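Local coordinates for protein histidine--tRNA ligase (Thermus thermophilus, PDB 1H4V) that catalyses the ATP-dependent attachment of L-histidine to tRNA(His), working as a homodimeric class II aminoacyl-tRNA synthetase, at residues R18-I23 with F307-V312; R28-A33 with Y148-E153; E142-L147 with T267-H272; L154-L159 with L314-E319. All coordinates share one frame; numbering follows the deposited sequence.

Interaction 1 of 4, residues R18-I23 with F307-V312; sequences RMHQRI and FGVERV. With SO4 (sulfate ion), chain B.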
# COMPACT_ATOMS: atom_id res chain seq x y z
N ARG A 18 7.81 8.70 4.27
CA ARG A 18 8.36 8.04 5.44
C ARG A 18 7.49 8.26 6.66
O ARG A 18 7.33 7.36 7.49
CB ARG A 18 9.81 8.48 5.67
CG ARG A 18 10.81 7.82 4.70
CD ARG A 18 12.20 8.46 4.79
NE ARG A 18 12.71 8.44 6.16
CZ ARG A 18 13.54 9.36 6.65
NH1 ARG A 18 13.94 10.37 5.88
NH2 ARG A 18 13.97 9.27 7.90
N MET A 19 6.90 9.45 6.77
CA MET A 19 6.02 9.74 7.89
C MET A 19 4.78 8.84 7.81
O MET A 19 4.37 8.27 8.81
CB MET A 19 5.61 11.21 7.87
CG MET A 19 4.93 11.65 9.14
SD MET A 19 5.91 11.22 10.62
CE MET A 19 7.09 12.55 10.63
N HIS A 20 4.21 8.71 6.61
CA HIS A 20 3.03 7.86 6.41
C HIS A 20 3.35 6.40 6.74
O HIS A 20 2.53 5.70 7.35
CB HIS A 20 2.54 7.92 4.96
CG HIS A 20 1.67 9.11 4.66
ND1 HIS A 20 0.61 9.04 3.78
CD2 HIS A 20 1.70 10.38 5.13
CE1 HIS A 20 0.02 10.22 3.73
NE2 HIS A 20 0.66 11.05 4.53
N GLN A 21 4.53 5.95 6.33
CA GLN A 21 4.93 4.57 6.59
C GLN A 21 5.13 4.31 8.07
O GLN A 21 4.87 3.21 8.55
CB GLN A 21 6.19 4.23 5.79
CG GLN A 21 5.99 4.42 4.29
CD GLN A 21 7.23 4.14 3.47
OE1 GLN A 21 8.32 4.59 3.81
NE2 GLN A 21 7.06 3.40 2.37
N ARG A 22 5.60 5.32 8.81
CA ARG A 22 5.81 5.16 10.24
C ARG A 22 4.47 5.02 10.92
O ARG A 22 4.26 4.15 11.78
CB ARG A 22 6.55 6.37 10.81
CG ARG A 22 8.05 6.33 10.65
CD ARG A 22 8.71 7.04 11.81
NE ARG A 22 10.16 7.09 11.69
CZ ARG A 22 10.96 7.56 12.64
NH1 ARG A 22 10.45 7.99 13.78
NH2 ARG A 22 12.28 7.60 12.45
N ILE A 23 3.55 5.90 10.54
CA ILE A 23 2.22 5.91 11.10
C ILE A 23 1.54 4.56 10.91
O ILE A 23 0.99 4.00 11.86
CB ILE A 23 1.38 7.03 10.47
CG1 ILE A 23 2.02 8.39 10.82
CG2 ILE A 23 -0.05 6.99 10.99
CD1 ILE A 23 1.38 9.57 10.15
N PHE A 307 -8.84 6.40 11.44
CA PHE A 307 -8.17 7.69 11.61
C PHE A 307 -7.43 8.02 10.32
O PHE A 307 -6.97 7.13 9.60
CB PHE A 307 -7.25 7.71 12.85
CG PHE A 307 -6.04 6.82 12.77
CD1 PHE A 307 -5.00 7.11 11.89
CD2 PHE A 307 -5.91 5.74 13.63
CE1 PHE A 307 -3.84 6.34 11.88
CE2 PHE A 307 -4.75 4.95 13.64
CZ PHE A 307 -3.72 5.25 12.77
N GLY A 308 -7.38 9.30 9.99
CA GLY A 308 -6.72 9.72 8.76
C GLY A 308 -5.23 9.86 8.94
O GLY A 308 -4.76 10.57 9.83
N VAL A 309 -4.48 9.18 8.10
CA VAL A 309 -3.03 9.24 8.15
C VAL A 309 -2.54 10.68 7.99
O VAL A 309 -1.67 11.13 8.75
CB VAL A 309 -2.42 8.33 7.06
CG1 VAL A 309 -0.90 8.45 7.05
CG2 VAL A 309 -2.84 6.87 7.32
N GLU A 310 -3.11 11.42 7.04
CA GLU A 310 -2.71 12.81 6.83
C GLU A 310 -3.06 13.68 8.03
O GLU A 310 -2.31 14.58 8.38
CB GLU A 310 -3.37 13.40 5.57
CG GLU A 310 -2.86 12.84 4.25
CD GLU A 310 -3.50 11.51 3.87
OE1 GLU A 310 -4.42 11.05 4.61
OE2 GLU A 310 -3.09 10.92 2.84
N ARG A 311 -4.20 13.41 8.67
CA ARG A 311 -4.59 14.18 9.85
C ARG A 311 -3.54 13.98 10.93
O ARG A 311 -3.13 14.92 11.61
CB ARG A 311 -5.94 13.70 10.40
CG ARG A 311 -7.15 14.01 9.54
CD ARG A 311 -7.59 15.46 9.68
NE ARG A 311 -8.80 15.74 8.91
CZ ARG A 311 -9.99 15.19 9.16
NH1 ARG A 311 -10.12 14.34 10.17
NH2 ARG A 311 -11.03 15.48 8.39
N VAL A 312 -3.12 12.73 11.11
CA VAL A 312 -2.12 12.39 12.11
C VAL A 312 -0.76 12.99 11.79
O VAL A 312 -0.12 13.53 12.68
CB VAL A 312 -2.01 10.85 12.28
CG1 VAL A 312 -0.85 10.51 13.20
CG2 VAL A 312 -3.31 10.31 12.87
S SO4 B . 12.45 5.79 8.69
O1 SO4 B . 13.25 6.84 9.35
O2 SO4 B . 11.28 5.46 9.53
O3 SO4 B . 13.26 4.57 8.50
O4 SO4 B . 12.00 6.28 7.37
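Val-309 sets its CG1 methyl squarely over the imidazole of His-20, 3.6 Å from the ring centroid and 10° off the ring normal, which makes a CH-pi contact. The methyl gets there because CG1 stands anti to the backbone N of Val-309 (chi1 177°), on the side facing helix 14-33. At the rim of the same ring, near its plane, OE2 of Glu-310 lies 3.3 Å from His-20 CE1, the carboxylate standing almost upright to the imidazole. That oxygen is not hydrogen-bonded to His-20; its hydrogen-bond partner is ND1 of His-125. One turn on, Ile-23 fills the rest of the tight part. Its CD1 meets CG1 of Val-312 at 3.9 Å and also touches CG1 of Val-309, while its CG2 comes to the edge of the Phe-307 ring, 3.9 Å from CE1.

The far side of helix 14-33 is looser and polar. There Arg-18 and Arg-22 clasp a sulfate, probably from the crystallisation liquor: Arg-18 bonds through NE to O4 and through NH2 to O1 (2.9 Å), whereas Arg-22 bonds through NE to O2 and only weakly through NH2 to O1. An alanine in place of Arg-18 would probably leave the sulfate to Arg-22 and the carbonyl O of Pro-324 without its guanidinium mate.

The junction where strand 302-308 turns into helix 309-318, motif 3 of class II synthetases, thus lies against helix 14-33. Strand 123-132 pairs with Phe-307 and Val-309 through the backbone, and Leu-147 and Cys-150 of helix 137-153 cover Phe-307.

Interaction 2 of 4, residues R28-A33 with Y148-E153; sequences RKVLEA and YECLKE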
# COMPACT_ATOMS: atom_id res chain seq x y z
N ARG A 28 0.10 -1.00 12.70
CA ARG A 28 0.26 -2.42 12.50
C ARG A 28 0.77 -3.10 13.77
O ARG A 28 0.26 -4.16 14.15
CB ARG A 28 1.21 -2.73 11.33
CG ARG A 28 1.58 -4.21 11.22
CD ARG A 28 2.50 -4.54 10.05
NE ARG A 28 1.79 -4.56 8.77
CZ ARG A 28 1.88 -3.61 7.84
NH1 ARG A 28 2.65 -2.54 8.04
NH2 ARG A 28 1.18 -3.71 6.72
N LYS A 29 1.75 -2.49 14.43
CA LYS A 29 2.30 -3.07 15.66
C LYS A 29 1.28 -3.17 16.78
O LYS A 29 1.13 -4.22 17.40
CB LYS A 29 3.51 -2.26 16.15
CG LYS A 29 4.11 -2.77 17.47
CD LYS A 29 5.29 -1.93 17.94
CE LYS A 29 4.86 -0.54 18.42
NZ LYS A 29 5.98 0.25 19.03
N VAL A 30 0.57 -2.08 17.06
CA VAL A 30 -0.41 -2.11 18.14
C VAL A 30 -1.64 -2.95 17.82
O VAL A 30 -2.12 -3.70 18.67
CB VAL A 30 -0.86 -0.67 18.57
CG1 VAL A 30 0.33 0.27 18.59
CG2 VAL A 30 -1.93 -0.17 17.65
N LEU A 31 -2.15 -2.85 16.60
CA LEU A 31 -3.33 -3.61 16.22
C LEU A 31 -3.07 -5.11 16.10
O LEU A 31 -3.94 -5.91 16.46
CB LEU A 31 -3.92 -3.06 14.91
CG LEU A 31 -5.01 -1.99 15.01
CD1 LEU A 31 -4.93 -1.21 16.30
CD2 LEU A 31 -4.92 -1.05 13.80
N GLU A 32 -1.90 -5.51 15.62
CA GLU A 32 -1.63 -6.94 15.49
C GLU A 32 -1.24 -7.57 16.84
O GLU A 32 -1.31 -8.79 17.00
CB GLU A 32 -0.59 -7.22 14.40
CG GLU A 32 -1.12 -6.81 13.00
CD GLU A 32 -0.29 -7.32 11.83
OE1 GLU A 32 0.95 -7.41 11.95
OE2 GLU A 32 -0.89 -7.61 10.78
N ALA A 33 -0.87 -6.73 17.80
CA ALA A 33 -0.52 -7.23 19.13
C ALA A 33 -1.83 -7.52 19.85
O ALA A 33 -1.86 -8.30 20.81
CB ALA A 33 0.26 -6.19 19.91
N TYR A 148 -6.53 5.15 20.97
CA TYR A 148 -5.78 6.01 21.87
C TYR A 148 -4.30 5.61 21.82
O TYR A 148 -3.42 6.47 21.66
CB TYR A 148 -6.33 5.86 23.29
CG TYR A 148 -5.72 6.78 24.31
CD1 TYR A 148 -5.90 8.16 24.23
CD2 TYR A 148 -4.99 6.27 25.38
CE1 TYR A 148 -5.36 9.01 25.19
CE2 TYR A 148 -4.44 7.11 26.34
CZ TYR A 148 -4.63 8.48 26.24
OH TYR A 148 -4.10 9.31 27.20
N GLU A 149 -4.03 4.31 21.94
CA GLU A 149 -2.67 3.77 21.91
C GLU A 149 -1.92 4.02 20.60
O GLU A 149 -0.76 4.42 20.62
CB GLU A 149 -2.69 2.27 22.19
CG GLU A 149 -2.27 1.89 23.60
CD GLU A 149 -0.79 2.15 23.87
OE1 GLU A 149 0.06 1.43 23.30
OE2 GLU A 149 -0.49 3.09 24.65
N CYS A 150 -2.56 3.77 19.46
CA CYS A 150 -1.91 4.00 18.18
C CYS A 150 -1.35 5.42 18.17
O CYS A 150 -0.20 5.64 17.81
CB CYS A 150 -2.89 3.88 17.01
SG CYS A 150 -3.44 2.23 16.58
N LEU A 151 -2.19 6.37 18.58
CA LEU A 151 -1.81 7.77 18.60
C LEU A 151 -0.76 8.11 19.65
O LEU A 151 0.15 8.90 19.39
CB LEU A 151 -3.05 8.64 18.82
CG LEU A 151 -4.22 8.43 17.85
CD1 LEU A 151 -5.41 9.27 18.31
CD2 LEU A 151 -3.80 8.81 16.44
N LYS A 152 -0.88 7.51 20.83
CA LYS A 152 0.08 7.75 21.90
C LYS A 152 1.45 7.21 21.50
O LYS A 152 2.46 7.86 21.75
CB LYS A 152 -0.39 7.08 23.19
CG LYS A 152 -0.22 7.93 24.43
CD LYS A 152 -1.27 9.03 24.48
CE LYS A 152 -1.07 9.95 25.68
NZ LYS A 152 0.18 10.77 25.57
N GLU A 153 1.47 6.04 20.88
CA GLU A 153 2.72 5.41 20.46
C GLU A 153 3.43 6.24 19.39
O GLU A 153 4.65 6.14 19.23
CB GLU A 153 2.47 4.01 19.91
CG GLU A 153 2.01 3.01 20.96
CD GLU A 153 3.15 2.48 21.83
OE1 GLU A 153 2.86 1.98 22.94
OE2 GLU A 153 4.32 2.55 21.40
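Val-30 turns its CG2 methyl to SG of Cys-150, where helix 14-33 packs roughly antiparallel to helix 137-153 in the catalytic domain of this class II synthetase. The two short segments cross with 146° between their directions, and their axes approach to 9.5 Å. Helix 14-33 is the long helix of motif 1, which in this family lies at the dimer interface; in keeping with that, Ala-33 packs on Leu-355 of the second subunit, and Glu-149 and Glu-153 pack on Pro-353 of that subunit. The modelled separation of Val-30 CG2 and Cys-150 SG is too short to be trusted, so the closeness of this pair is doubtful. The thiol is also met by CD1 of Leu-31, at 3.8 Å, so two branches of consecutive residues converge on one side of the sulfur. Leu-31 goes on to reach Trp-105, Val-127 and Tyr-129 on the strands below.

The other methyl of Val-30, CG1, lies 4.0 Å from CG of Glu-153, the two side chains running past each other in opposite directions. Toward solvent the chemistry changes. Lys-29 leaves its backbone with CG anti to N (chi1 177°), and its chain bends further out, at chi3. It crosses Glu-153 at about a right angle, ending in a long salt bridge in which Lys-29 NZ stands 3.7 Å from Glu-153 OE2.

Interaction 3 of 4, residues E142-L147 with T267-H272; sequences EAVVLL and TAFEVH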
# COMPACT_ATOMS: atom_id res chain seq x y z
N GLU A 142 -12.01 -1.59 24.16
CA GLU A 142 -10.78 -1.98 23.48
C GLU A 142 -10.56 -1.13 22.23
O GLU A 142 -9.44 -0.69 21.97
CB GLU A 142 -10.81 -3.47 23.12
CG GLU A 142 -9.57 -3.97 22.42
CD GLU A 142 -9.53 -5.49 22.34
OE1 GLU A 142 -8.61 -6.10 22.93
OE2 GLU A 142 -10.41 -6.08 21.68
N ALA A 143 -11.63 -0.91 21.47
CA ALA A 143 -11.54 -0.10 20.25
C ALA A 143 -11.03 1.29 20.61
O ALA A 143 -10.14 1.83 19.94
CB ALA A 143 -12.92 0.01 19.59
N VAL A 144 -11.59 1.86 21.67
CA VAL A 144 -11.20 3.19 22.15
C VAL A 144 -9.73 3.21 22.59
O VAL A 144 -8.95 4.04 22.14
CB VAL A 144 -12.09 3.65 23.35
CG1 VAL A 144 -11.55 4.92 23.94
CG2 VAL A 144 -13.54 3.88 22.88
N VAL A 145 -9.36 2.28 23.47
CA VAL A 145 -7.98 2.22 23.94
C VAL A 145 -7.00 1.96 22.81
O VAL A 145 -5.92 2.54 22.78
CB VAL A 145 -7.80 1.12 25.01
CG1 VAL A 145 -6.37 1.12 25.51
CG2 VAL A 145 -8.76 1.36 26.16
N LEU A 146 -7.36 1.08 21.87
CA LEU A 146 -6.49 0.78 20.74
C LEU A 146 -6.20 2.02 19.90
O LEU A 146 -5.07 2.24 19.47
CB LEU A 146 -7.09 -0.31 19.85
CG LEU A 146 -6.95 -1.77 20.30
CD1 LEU A 146 -7.56 -2.68 19.26
CD2 LEU A 146 -5.48 -2.12 20.50
N LEU A 147 -7.23 2.84 19.65
CA LEU A 147 -7.06 4.06 18.88
C LEU A 147 -6.20 5.01 19.69
O LEU A 147 -5.25 5.61 19.18
CB LEU A 147 -8.42 4.71 18.59
CG LEU A 147 -8.36 6.12 18.03
CD1 LEU A 147 -7.57 6.13 16.72
CD2 LEU A 147 -9.78 6.64 17.82
N THR A 267 -22.25 2.79 21.62
CA THR A 267 -20.95 3.47 21.60
C THR A 267 -20.54 4.29 20.39
O THR A 267 -20.67 3.87 19.24
CB THR A 267 -19.81 2.46 21.86
OG1 THR A 267 -20.16 1.62 22.97
CG2 THR A 267 -18.53 3.19 22.21
N ALA A 268 -20.04 5.48 20.67
CA ALA A 268 -19.53 6.38 19.64
C ALA A 268 -18.40 7.08 20.37
O ALA A 268 -18.50 7.34 21.57
CB ALA A 268 -20.58 7.37 19.22
N PHE A 269 -17.32 7.39 19.66
CA PHE A 269 -16.21 8.05 20.31
C PHE A 269 -15.29 8.72 19.32
O PHE A 269 -15.30 8.40 18.13
CB PHE A 269 -15.41 7.03 21.15
CG PHE A 269 -14.74 5.98 20.33
CD1 PHE A 269 -13.45 6.17 19.85
CD2 PHE A 269 -15.40 4.79 20.03
CE1 PHE A 269 -12.82 5.18 19.08
CE2 PHE A 269 -14.79 3.80 19.27
CZ PHE A 269 -13.48 4.00 18.79
N GLU A 270 -14.50 9.65 19.82
CA GLU A 270 -13.56 10.39 19.01
C GLU A 270 -12.37 10.81 19.86
O GLU A 270 -12.47 10.91 21.09
CB GLU A 270 -14.23 11.64 18.43
CG GLU A 270 -14.82 11.43 17.05
CD GLU A 270 -15.61 12.63 16.56
OE1 GLU A 270 -15.14 13.78 16.75
OE2 GLU A 270 -16.71 12.44 15.97
N VAL A 271 -11.24 11.03 19.19
CA VAL A 271 -10.03 11.48 19.84
C VAL A 271 -9.64 12.78 19.15
O VAL A 271 -9.41 12.80 17.94
CB VAL A 271 -8.89 10.45 19.69
CG1 VAL A 271 -7.68 10.91 20.48
CG2 VAL A 271 -9.35 9.10 20.20
N HIS A 272 -9.57 13.86 19.92
CA HIS A 272 -9.24 15.17 19.38
C HIS A 272 -7.83 15.61 19.76
O HIS A 272 -7.28 15.16 20.76
CB HIS A 272 -10.23 16.22 19.91
CG HIS A 272 -11.64 16.01 19.44
ND1 HIS A 272 -12.09 16.47 18.22
CD2 HIS A 272 -12.68 15.35 20.00
CE1 HIS A 272 -13.35 16.11 18.06
NE2 HIS A 272 -13.73 15.43 19.12
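OE1 of Glu-142 takes a salt bridge from Arg-352 NH1 and a weak hydrogen bond from Tyr-359 OH, both of the second subunit, while OE2 pairs with Arg-103 NE, on the helix whose Ala-143, Val-144 and Leu-147 meet the ring of Phe-269. No hydrogen bond passes between helix and strand, and the side chains that meet are all apolar. CG2 of Val-144 sits over one face of the phenyl ring, 3.5 Å from its centroid and 15° off the normal, a CH-pi contact. Leu-147 approaches differently: its CD2 lies in the ring plane at the edge, 3.6 Å from Phe-269 CE1. The same methyl is pressed against CG2 of Val-271, at 3.4 Å. CB of Ala-143 touches the tip of the ring, 4.1 Å from CZ. Phe-269 reaches this position with CG in the crowded position between its backbone N and carbonyl carbon (chi1 65°).

Leu-163 and Phe-305, from two other strands, also touch Phe-269, so the ring is buried between the helix and the sheet. An alanine in place of Phe-269 would probably open a gap beneath the helix, leaving CG2 of Val-144 without its ring face and CD2 of Leu-147 without one of its two partners.

Strand 267-272, paired with strands 160-165 and 281-287, runs at 12° to the helix segment, their axes 9.5 Å apart. A helix lying on the largely antiparallel sheet in this way belongs to the catalytic fold of class II aminoacyl-tRNA synthetases.

Interaction 4 of 4, residues L154-L159 with L314-E319; sequences LGLRRL and LALEAE
The guanidinium of Arg-157 and the carboxylate of Glu-319 lie nearly parallel, their planes 17° apart, with OE1 of Glu-319 over one face of the guanidinium. The two groups form a salt bridge, Arg-157 NE to Glu-319 OE1 at 2.8 Å, the oxygen approaching from above the guanidinium plane. The bend of the arginine chain at chi2 (-112°) turns CD back toward the glutamate.

The other carboxylate oxygen, OE2, takes the backbone N-H of Arg-157 on its syn lone pair, at 2.9 Å and with an N-H...O angle of 164°. A second hydrogen bond to OE2 comes from NE2 of His-273. Both oxygens of Glu-319 are therefore engaged by the loop, which would tend to hold the carboxylate's rotation.

Beneath the polar pair, Leu-156 drives its CD2 methyl toward helix 309-318. There it lies 3.5 Å from CD2 of Leu-316, the two leucines crossing at about a right angle, and 3.8 Å from CB of Ala-315. The same methyl comes within 3.4 Å of Glu-319 OE2. Leu-316 CD2 also reaches back to the carbonyl O of Leu-154, 3.4 Å away.

Between Leu-154 and Leu-156, Gly-155 takes a positive phi and closes helix 137-153 in a Schellman motif. The loop from there to strand 160-165 rests on the C-terminal end of helix 309-318, with Leu-282 of strand 281-287 against Leu-156 and Ala-315, and Thr-26 and Met-19 of helix 14-33 against Leu-154 and Leu-316.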
# COMPACT_ATOMS: atom_id res chain seq x y z
N LEU A 154 2.67 7.05 18.66
CA LEU A 154 3.23 7.90 17.62
C LEU A 154 3.93 9.10 18.24
O LEU A 154 4.63 9.84 17.56
CB LEU A 154 2.14 8.39 16.67
CG LEU A 154 1.49 7.33 15.77
CD1 LEU A 154 0.34 7.95 15.03
CD2 LEU A 154 2.52 6.77 14.82
N GLY A 155 3.74 9.29 19.55
CA GLY A 155 4.37 10.40 20.23
C GLY A 155 3.44 11.57 20.51
O GLY A 155 3.83 12.53 21.17
N LEU A 156 2.22 11.50 19.99
CA LEU A 156 1.27 12.57 20.21
C LEU A 156 0.86 12.63 21.68
O LEU A 156 0.72 11.60 22.33
CB LEU A 156 0.03 12.37 19.34
CG LEU A 156 0.23 12.52 17.83
CD1 LEU A 156 -1.04 12.09 17.08
CD2 LEU A 156 0.58 13.97 17.51
N ARG A 157 0.70 13.84 22.20
CA ARG A 157 0.25 14.05 23.58
C ARG A 157 -0.89 15.05 23.52
O ARG A 157 -1.21 15.56 22.45
CB ARG A 157 1.39 14.58 24.46
CG ARG A 157 2.22 15.67 23.85
CD ARG A 157 3.62 15.16 23.58
NE ARG A 157 4.39 16.10 22.76
CZ ARG A 157 5.67 15.95 22.47
NH1 ARG A 157 6.34 14.91 22.93
NH2 ARG A 157 6.28 16.85 21.70
N ARG A 158 -1.52 15.33 24.66
CA ARG A 158 -2.65 16.25 24.66
C ARG A 158 -3.75 15.68 23.77
O ARG A 158 -4.36 16.38 22.96
CB ARG A 158 -2.21 17.63 24.17
CG ARG A 158 -1.37 18.35 25.22
CD ARG A 158 -0.73 19.63 24.72
NE ARG A 158 -0.01 20.28 25.81
CZ ARG A 158 0.85 21.29 25.66
NH1 ARG A 158 1.11 21.76 24.45
NH2 ARG A 158 1.44 21.82 26.72
N LEU A 159 -3.98 14.38 23.93
CA LEU A 159 -5.01 13.67 23.18
C LEU A 159 -6.28 13.69 24.00
O LEU A 159 -6.28 13.26 25.15
CB LEU A 159 -4.57 12.22 22.93
CG LEU A 159 -3.43 12.03 21.93
CD1 LEU A 159 -3.04 10.56 21.86
CD2 LEU A 159 -3.89 12.54 20.58
N LEU A 314 -0.19 15.64 10.25
CA LEU A 314 -0.27 17.07 10.53
C LEU A 314 -0.17 17.30 12.03
O LEU A 314 0.52 18.22 12.49
CB LEU A 314 -1.58 17.67 10.00
CG LEU A 314 -1.61 18.08 8.52
CD1 LEU A 314 -3.04 18.43 8.13
CD2 LEU A 314 -0.68 19.25 8.27
N ALA A 315 -0.86 16.47 12.81
CA ALA A 315 -0.80 16.61 14.26
C ALA A 315 0.63 16.45 14.75
O ALA A 315 1.09 17.21 15.60
CB ALA A 315 -1.71 15.60 14.92
N LEU A 316 1.35 15.47 14.21
CA LEU A 316 2.74 15.25 14.60
C LEU A 316 3.58 16.46 14.24
O LEU A 316 4.38 16.93 15.05
CB LEU A 316 3.32 14.01 13.91
CG LEU A 316 2.92 12.66 14.51
CD1 LEU A 316 3.50 11.53 13.68
CD2 LEU A 316 3.41 12.56 15.95
N GLU A 317 3.38 16.96 13.03
CA GLU A 317 4.08 18.14 12.54
C GLU A 317 3.82 19.33 13.47
O GLU A 317 4.74 20.06 13.83
CB GLU A 317 3.59 18.47 11.13
CG GLU A 317 4.26 19.66 10.47
CD GLU A 317 3.69 19.93 9.09
OE1 GLU A 317 2.60 20.55 9.00
OE2 GLU A 317 4.31 19.51 8.09
N ALA A 318 2.56 19.50 13.86
CA ALA A 318 2.17 20.59 14.75
C ALA A 318 2.90 20.49 16.09
O ALA A 318 3.24 21.51 16.68
CB ALA A 318 0.65 20.57 14.97
N GLU A 319 3.13 19.27 16.57
CA GLU A 319 3.84 19.07 17.83
C GLU A 319 5.35 19.19 17.63
O GLU A 319 6.12 19.00 18.56
CB GLU A 319 3.53 17.69 18.41
CG GLU A 319 2.12 17.53 18.95
CD GLU A 319 2.03 16.35 19.91
OE1 GLU A 319 3.10 15.86 20.33
OE2 GLU A 319 0.90 15.92 20.24

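Helix 137-153 connects much of this region: interactions 2 and 3 lie on it, interaction 4 follows its C-terminal end, and its residues also pack on Phe-307 and Val-312 of interaction 1. Interactions 1 and 2 share helix 14-33, and interactions 1 and 4 share helix 309-318. Interaction 3 is buried and wholly apolar; interaction 1 is buried where it touches, with its sulfate on the outer side. Interaction 2 has an apolar centre and a long ion pair at its rim, while interaction 4, partly buried, adds a salt bridge and a backbone hydrogen bond to its leucine packing. The contacts also touch one another, as where Val-312 meets Leu-154 and Leu-151 meets Val-271.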